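Local structure of periplasmic solute binding protein (4RY1) at residues I195-R199 against D200-E204; G175-Y178 against M179-Y183. The protein probably binds a sugar in the periplasm and delivers it to an ABC-type transporter. One frame throughout, in Å; residues are numbered along the deposited sequence.

Interaction 1: I195-R199 against D200-E204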
loop_
_atom_site.group_PDB
_atom_site.type_symbol
_atom_site.label_atom_id
_atom_site.label_comp_id
_atom_site.label_asym_id
_atom_site.label_seq_id
_atom_site.Cartn_x
_atom_site.Cartn_y
_atom_site.Cartn_z
ATOM N N ILE A 195 13.968 14.503 -7.518
ATOM C CA ILE A 195 13.159 13.850 -8.529
ATOM C C ILE A 195 14.100 13.421 -9.681
ATOM O O ILE A 195 14.957 14.189 -10.128
ATOM C CB ILE A 195 12.029 14.788 -9.027
ATOM C CG1 ILE A 195 10.992 15.057 -7.926
ATOM C CG2 ILE A 195 11.353 14.232 -10.274
ATOM C CD1 ILE A 195 10.157 13.853 -7.524
ATOM N N ALA A 196 13.957 12.176 -10.114
ATOM C CA ALA A 196 14.770 11.602 -11.195
ATOM C C ALA A 196 14.263 11.979 -12.595
ATOM O O ALA A 196 15.022 11.992 -13.576
ATOM C CB ALA A 196 14.835 10.091 -11.067
ATOM N N TYR A 197 12.965 12.238 -12.690
ATOM C CA TYR A 197 12.364 12.696 -13.951
ATOM C C TYR A 197 12.923 14.066 -14.333
ATOM O O TYR A 197 13.113 14.938 -13.491
ATOM C CB TYR A 197 10.828 12.779 -13.861
ATOM C CG TYR A 197 10.078 11.494 -13.579
ATOM C CD1 TYR A 197 10.643 10.246 -13.760
ATOM C CD2 TYR A 197 8.767 11.546 -13.140
ATOM C CE1 TYR A 197 9.932 9.079 -13.486
ATOM C CE2 TYR A 197 8.054 10.397 -12.863
ATOM C CZ TYR A 197 8.631 9.165 -13.036
ATOM O OH TYR A 197 7.894 8.050 -12.743
ATOM N N SER A 198 13.210 14.227 -15.616
ATOM C CA SER A 198 13.509 15.542 -16.172
ATOM C C SER A 198 12.288 16.464 -16.094
ATOM O O SER A 198 11.157 16.018 -15.849
ATOM C CB SER A 198 13.901 15.399 -17.641
ATOM O OG SER A 198 12.790 14.940 -18.408
ATOM N N ARG A 199 12.513 17.747 -16.336
ATOM C CA ARG A 199 11.411 18.703 -16.394
ATOM C C ARG A 199 10.339 18.197 -17.367
ATOM O O ARG A 199 9.144 18.240 -17.075
ATOM C CB ARG A 199 11.897 20.078 -16.836
ATOM C CG ARG A 199 10.761 21.054 -17.121
ATOM C CD ARG A 199 11.184 22.122 -18.112
ATOM N NE ARG A 199 11.208 21.628 -19.487
ATOM C CZ ARG A 199 11.534 22.382 -20.533
ATOM N NH1 ARG A 199 11.537 21.866 -21.755
ATOM N NH2 ARG A 199 11.852 23.659 -20.356
ATOM N N ASP A 200 10.770 17.724 -18.533
ATOM C CA ASP A 200 9.852 17.170 -19.549
ATOM C C ASP A 200 9.084 15.929 -19.095
ATOM O O ASP A 200 7.896 15.760 -19.388
ATOM C CB ASP A 200 10.607 16.876 -20.848
ATOM C CG ASP A 200 10.826 18.123 -21.690
ATOM O OD1 ASP A 200 10.432 19.231 -21.246
ATOM O OD2 ASP A 200 11.408 17.997 -22.790
ATOM N N GLN A 201 9.759 15.063 -18.366
ATOM C CA GLN A 201 9.114 13.857 -17.834
ATOM C C GLN A 201 8.065 14.134 -16.742
ATOM O O GLN A 201 7.030 13.472 -16.689
ATOM C CB GLN A 201 10.175 12.883 -17.353
ATOM C CG GLN A 201 10.892 12.244 -18.526
ATOM C CD GLN A 201 12.092 11.414 -18.115
ATOM O OE1 GLN A 201 12.845 11.788 -17.205
ATOM N NE2 GLN A 201 12.294 10.302 -18.806
ATOM N N VAL A 202 8.329 15.121 -15.906
ATOM C CA VAL A 202 7.343 15.583 -14.906
ATOM C C VAL A 202 6.115 16.149 -15.639
ATOM O O VAL A 202 4.981 15.891 -15.261
ATOM C CB VAL A 202 7.925 16.595 -13.918
ATOM C CG1 VAL A 202 6.858 17.067 -12.960
ATOM C CG2 VAL A 202 9.077 15.950 -13.144
ATOM N N ARG A 203 6.333 16.912 -16.703
ATOM C CA ARG A 203 5.191 17.330 -17.550
ATOM C C ARG A 203 4.361 16.192 -18.134
ATOM O O ARG A 203 3.133 16.258 -18.184
ATOM C CB ARG A 203 5.670 18.190 -18.694
ATOM C CG ARG A 203 6.015 19.563 -18.222
ATOM C CD ARG A 203 6.771 20.315 -19.297
ATOM N NE ARG A 203 7.176 21.620 -18.799
ATOM C CZ ARG A 203 7.638 22.599 -19.567
ATOM N NH1 ARG A 203 7.772 22.425 -20.878
ATOM N NH2 ARG A 203 7.976 23.759 -19.022
ATOM N N GLU A 204 5.059 15.171 -18.596
ATOM C CA GLU A 204 4.457 13.972 -19.143
ATOM C C GLU A 204 3.632 13.255 -18.070
ATOM O O GLU A 204 2.568 12.725 -18.363
ATOM C CB GLU A 204 5.544 13.056 -19.715
ATOM C CG GLU A 204 5.025 11.772 -20.342
ATOM C CD GLU A 204 6.093 10.989 -21.078
ATOM O OE1 GLU A 204 7.288 11.335 -20.940
ATOM O OE2 GLU A 204 5.732 9.991 -21.736
HETATM O O HOH W 1 15.433 11.698 -16.724
#

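Interaction 2: G175-Y178 against M179-Y183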
loop_
_atom_site.group_PDB
_atom_site.type_symbol
_atom_site.label_atom_id
_atom_site.label_comp_id
_atom_site.label_asym_id
_atom_site.label_seq_id
_atom_site.Cartn_x
_atom_site.Cartn_y
_atom_site.Cartn_z
ATOM N N GLY A 175 1.000 6.357 -12.495
ATOM C CA GLY A 175 1.842 7.160 -13.392
ATOM C C GLY A 175 3.290 6.691 -13.317
ATOM O O GLY A 175 3.963 6.530 -14.334
ATOM N N ARG A 176 3.784 6.491 -12.097
ATOM C CA ARG A 176 5.145 5.965 -11.897
ATOM C C ARG A 176 5.344 4.631 -12.619
ATOM O O ARG A 176 6.409 4.389 -13.224
ATOM C CB ARG A 176 5.438 5.788 -10.410
ATOM C CG ARG A 176 6.853 5.288 -10.162
ATOM C CD ARG A 176 6.867 4.041 -9.333
ATOM N NE ARG A 176 8.174 3.408 -9.206
ATOM C CZ ARG A 176 8.417 2.150 -9.525
ATOM N NH1 ARG A 176 7.440 1.357 -9.932
ATOM N NH2 ARG A 176 9.643 1.658 -9.386
ATOM N N SER A 177 4.340 3.757 -12.554
ATOM C CA SER A 177 4.421 2.441 -13.185
ATOM C C SER A 177 4.489 2.611 -14.716
ATOM O O SER A 177 5.329 1.997 -15.400
ATOM C CB SER A 177 3.226 1.562 -12.754
ATOM O OG SER A 177 3.333 0.227 -13.192
ATOM N N TYR A 178 3.626 3.476 -15.236
ATOM C CA TYR A 178 3.655 3.846 -16.656
ATOM C C TYR A 178 5.044 4.326 -17.099
ATOM O O TYR A 178 5.593 3.872 -18.111
ATOM C CB TYR A 178 2.624 4.944 -16.943
ATOM C CG TYR A 178 2.686 5.531 -18.343
ATOM C CD1 TYR A 178 2.114 4.861 -19.426
ATOM C CD2 TYR A 178 3.279 6.778 -18.580
ATOM C CE1 TYR A 178 2.154 5.399 -20.703
ATOM C CE2 TYR A 178 3.305 7.328 -19.855
ATOM C CZ TYR A 178 2.744 6.630 -20.911
ATOM O OH TYR A 178 2.774 7.140 -22.196
ATOM N N MET A 179 5.596 5.254 -16.336
ATOM C CA MET A 179 6.897 5.846 -16.666
ATOM C C MET A 179 8.046 4.850 -16.532
ATOM O O MET A 179 9.040 4.932 -17.256
ATOM C CB MET A 179 7.165 7.083 -15.819
ATOM C CG MET A 179 6.163 8.214 -16.026
ATOM S SD MET A 179 6.229 9.114 -17.635
ATOM C CE MET A 179 7.714 10.097 -17.375
ATOM N N ALA A 180 7.901 3.899 -15.617
ATOM C CA ALA A 180 8.919 2.841 -15.475
ATOM C C ALA A 180 8.897 1.927 -16.703
ATOM O O ALA A 180 9.946 1.521 -17.210
ATOM C CB ALA A 180 8.701 2.033 -14.217
ATOM N N GLN A 181 7.696 1.604 -17.164
ATOM C CA GLN A 181 7.517 0.825 -18.397
ATOM C C GLN A 181 8.099 1.526 -19.604
ATOM O O GLN A 181 8.750 0.910 -20.447
ATOM C CB GLN A 181 6.046 0.578 -18.654
ATOM C CG GLN A 181 5.435 -0.356 -17.636
ATOM C CD GLN A 181 3.958 -0.548 -17.869
ATOM O OE1 GLN A 181 3.388 0.001 -18.807
ATOM N NE2 GLN A 181 3.328 -1.327 -17.017
ATOM N N LYS A 182 7.847 2.827 -19.669
ATOM C CA LYS A 182 8.248 3.633 -20.840
ATOM C C LYS A 182 9.742 3.902 -20.913
ATOM O O LYS A 182 10.365 3.828 -21.972
ATOM C CB LYS A 182 7.542 4.990 -20.831
ATOM C CG LYS A 182 7.891 5.843 -22.040
ATOM C CD LYS A 182 6.785 6.812 -22.366
ATOM C CE LYS A 182 6.957 7.341 -23.780
ATOM N NZ LYS A 182 6.644 8.786 -23.843
ATOM N N TYR A 183 10.293 4.256 -19.768
ATOM C CA TYR A 183 11.663 4.739 -19.664
ATOM C C TYR A 183 12.621 3.871 -18.845
ATOM O O TYR A 183 13.831 4.093 -18.894
ATOM C CB TYR A 183 11.666 6.135 -19.061
ATOM C CG TYR A 183 10.957 7.174 -19.889
ATOM C CD1 TYR A 183 11.524 7.637 -21.077
ATOM C CD2 TYR A 183 9.744 7.711 -19.481
ATOM C CE1 TYR A 183 10.896 8.598 -21.833
ATOM C CE2 TYR A 183 9.102 8.671 -20.241
ATOM C CZ TYR A 183 9.691 9.108 -21.417
ATOM O OH TYR A 183 9.097 10.055 -22.201
#

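Interaction 1: I195-R199 against D200-E204
Ser198 and Gln201 exchange hydrogen bonds in both directions. Gln201 N donates to Ser198 OG over 3.0 Å. Ser198 N in turn donates to Gln201 OE1 at 2.9 Å, in the plane of the amide and on a lone pair, with a nearly straight N-H...O angle of 167°. The OG of Ser198 sits between its own backbone N and carbonyl carbon (chi1 66°), which turns it to the first turn of the helix. The reciprocal Ser198-Gln201 pair is a capping box, with Ser198 as N-cap of helix 199-214, just after the loop that follows strand 194-195. A water also donates to Gln201 OE1 and bridges it to Ala196 O. The charged group lies on the exposed side. NE and NH1 of Arg199 both grip Asp200 OD1 side-on, at 3.1 and 2.9 Å, from the same face of the carboxylate. The Arg199 guanidinium also stacks flat on that of Arg203, with planes 5° apart and centres 4.0 Å apart. Asp396 of helix 391-409 forms a salt bridge with Arg203 and probably offsets part of the like charge. Apolar packing fills the buried side. Val202 CG2 meets Tyr197 CB at 3.7 Å and Ile195 CG2 at 4.0 Å.

Interaction 2: G175-Y178 against M179-Y183
The Tyr178 ring lies obliquely against the backbone N of Met179, with its edge beside the sulfur. Met179 SD lies 5.0 Å from the ring centroid and 74° off the ring normal, a Met-aromatic contact at the edge. The nearest ring atom is Tyr178 CD2, 3.9 Å from SD. Met179 is bent at chi2 and chi3 (-71° and -75°), which folds the thioether back beside the ring. Its CG packs on Gly175 O at 3.2 Å. Tyr178 and Lys182 run side by side in the same direction, with Tyr178 OH 4.0 Å from Lys182 CD. Nearer the backbone, Lys182 CG lies over the centre of one face of the Tyr183 ring. Lys182 NZ donates to Tyr183 OH at 3.2 Å and also forms a salt bridge with Glu204 of helix 199-214. All of this sits on the last turns of helix 169-183. Here four successive i to i+4 backbone bonds run from Met179 N to Gly175 O through Lys182 N to Tyr178 O. Polar side chains on the buried faces find partners outside the helix. Ser177 OG bonds to Gly281 O and to a bound glycerol, probably from the crystallisation liquor. Gln181 reaches Trp138, Ile272, Ile274 and Ser280, and Arg176 pairs with Asp186.

In the fold
The two contacts lie in series along the chain and touch, with centres about 12 Å apart. Interaction 2 is buried in the last turns of helix 169-183. Interaction 1 is partly buried, farther from the chain centre, at the start of helix 199-214. One closes a helix with ring, sulfur and backbone contacts, while the other opens a helix with a cap and surface charges. Glu204 joins them: its OE2 makes a salt bridge with Lys182 NZ at 2.6 Å, and its OE1 lies 2.5 Å from Tyr183 OH, a probable hydrogen bond. Met179 packs on Tyr197 and Gln201 at the same interface. Helix 391-409 covers another side of interaction 1.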